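PDB 3C26: putative acetyltransferase Ta0821 from Thermoplasma acidophilum DSM 1728, which is probably an acyltransferase of the GNAT family, transferring an acyl group other than an amino-acyl group. Local coordinates for residues Glu108-Leu113 against Leu138-Val143. Sequence-based numbering, arbitrary orientation.
Sequences ETIQFL and LGFHQV. With EDO (1,2-ethanediol), chain G.
Ile110 reaches from helix 101-113 to Leu138 and Phe140, which flank the turn between helix 129-138 and strand 141-153 in this GNAT fold. It is a worked example of how one branched side chain can bridge the gap between two segments with well-separated backbones: the nearest CA atoms of residues 108-113 and 138-143, those of Ile110 and Leu138, lie 9.1 Å apart. The bond from CA to CB of Ile110 heads toward residues 138-143, and from CB the longer branch runs through CG1, still 4.9 Å from Phe140 CE1. CD1 then lies nearly anti to CA (chi2 156°), and this extended course carries the methyl to its partners. At the tip, Ile110 CD1 meets Leu138 CD1, methyl to methyl, at 4.2 Å. The same Ile110 CD1 approaches Phe140 CE1 obliquely at 4.4 Å. No hydrogen bond crosses this small apolar contact. Tyr264 of strand 258-265 touches both Ile110 and Phe140, and Met106, one turn back along the helix, packs on Leu138 and Phe140. Gly139, at positive phi, ends helix 129-138 in a Schellman motif, turning the chain between the two partners of Ile110. Beyond it, strand 141-153 pairs with strand 258-265, while the backbone N of Gln142 donates a nearly straight hydrogen bond (164°) to O1 of an ethanediol, probably from the crystallisation liquor, at 3.1 Å.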
# COMPACT_ATOMS: atom_id res chain seq x y z
N GLU A 108 26.53 -5.10 14.09
CA GLU A 108 27.91 -5.32 13.70
C GLU A 108 28.35 -4.21 12.80
O GLU A 108 29.48 -3.73 12.88
CB GLU A 108 28.08 -6.64 12.95
CG GLU A 108 27.78 -7.80 13.77
CD GLU A 108 28.91 -8.16 14.71
OE1 GLU A 108 30.02 -7.60 14.59
OE2 GLU A 108 28.67 -9.04 15.57
N THR A 109 27.46 -3.84 11.88
CA THR A 109 27.74 -2.72 10.96
C THR A 109 28.01 -1.38 11.71
O THR A 109 28.95 -0.65 11.40
CB THR A 109 26.63 -2.57 9.89
OG1 THR A 109 26.56 -3.76 9.11
CG2 THR A 109 26.89 -1.37 8.93
N ILE A 110 27.20 -1.06 12.72
CA ILE A 110 27.39 0.23 13.42
C ILE A 110 28.74 0.26 14.09
O ILE A 110 29.46 1.27 14.05
CB ILE A 110 26.25 0.52 14.44
CG1 ILE A 110 24.95 0.78 13.65
CG2 ILE A 110 26.60 1.72 15.36
CD1 ILE A 110 23.69 0.52 14.43
N GLN A 111 29.12 -0.87 14.64
CA GLN A 111 30.39 -1.01 15.36
C GLN A 111 31.56 -0.92 14.39
O GLN A 111 32.52 -0.19 14.62
CB GLN A 111 30.45 -2.31 16.16
CG GLN A 111 31.86 -2.60 16.67
CD GLN A 111 31.90 -3.15 18.09
OE1 GLN A 111 30.87 -3.42 18.70
NE2 GLN A 111 33.11 -3.29 18.63
N PHE A 112 31.43 -1.66 13.30
CA PHE A 112 32.40 -1.68 12.21
C PHE A 112 32.67 -0.31 11.58
O PHE A 112 33.79 -0.06 11.11
CB PHE A 112 31.90 -2.63 11.12
CG PHE A 112 32.81 -2.75 9.93
CD1 PHE A 112 34.00 -3.42 10.03
CD2 PHE A 112 32.43 -2.26 8.68
CE1 PHE A 112 34.84 -3.57 8.93
CE2 PHE A 112 33.26 -2.38 7.60
CZ PHE A 112 34.47 -3.04 7.72
N LEU A 113 31.69 0.59 11.60
CA LEU A 113 31.81 1.91 10.93
C LEU A 113 32.11 3.04 11.91
O LEU A 113 32.38 4.15 11.52
CB LEU A 113 30.59 2.24 10.08
CG LEU A 113 30.39 1.36 8.84
CD1 LEU A 113 29.14 1.78 8.14
CD2 LEU A 113 31.58 1.43 7.93
N LEU A 138 17.54 1.31 16.94
CA LEU A 138 19.01 1.39 16.84
C LEU A 138 19.51 2.83 16.91
O LEU A 138 20.72 3.08 17.04
CB LEU A 138 19.52 0.67 15.61
CG LEU A 138 19.42 -0.86 15.60
CD1 LEU A 138 19.93 -1.35 14.28
CD2 LEU A 138 20.21 -1.53 16.73
N GLY A 139 18.58 3.77 16.91
CA GLY A 139 18.94 5.18 17.08
C GLY A 139 19.04 6.06 15.84
O GLY A 139 19.58 7.16 15.84
N PHE A 140 18.49 5.55 14.76
CA PHE A 140 18.29 6.32 13.55
C PHE A 140 17.04 7.20 13.73
O PHE A 140 16.15 6.88 14.51
CB PHE A 140 18.03 5.41 12.37
CG PHE A 140 19.23 4.65 11.87
CD1 PHE A 140 19.72 3.57 12.55
CD2 PHE A 140 19.80 4.97 10.65
CE1 PHE A 140 20.78 2.84 12.06
CE2 PHE A 140 20.86 4.25 10.14
CZ PHE A 140 21.36 3.17 10.88
N HIS A 141 17.00 8.29 13.00
CA HIS A 141 15.83 9.16 12.91
C HIS A 141 15.53 9.50 11.47
O HIS A 141 16.41 9.64 10.67
CB HIS A 141 15.97 10.42 13.77
CG HIS A 141 17.31 11.08 13.67
ND1 HIS A 141 18.32 10.86 14.59
CD2 HIS A 141 17.81 11.96 12.75
CE1 HIS A 141 19.39 11.55 14.23
NE2 HIS A 141 19.10 12.23 13.12
N GLN A 142 14.25 9.53 11.12
CA GLN A 142 13.84 9.87 9.76
C GLN A 142 14.20 11.30 9.38
O GLN A 142 13.88 12.24 10.10
CB GLN A 142 12.34 9.71 9.58
CG GLN A 142 11.95 9.69 8.12
CD GLN A 142 10.50 9.32 7.91
OE1 GLN A 142 10.02 8.32 8.42
NE2 GLN A 142 9.81 10.11 7.13
N VAL A 143 14.85 11.48 8.22
CA VAL A 143 15.27 12.82 7.80
C VAL A 143 14.60 13.27 6.51
O VAL A 143 14.56 14.46 6.18
CB VAL A 143 16.84 12.92 7.65
CG1 VAL A 143 17.55 12.66 8.99
CG2 VAL A 143 17.38 11.95 6.57
C1 EDO G . 12.75 9.90 14.19
O1 EDO G . 11.91 9.40 13.15
C2 EDO G . 12.25 9.49 15.57
O2 EDO G . 13.36 9.25 16.47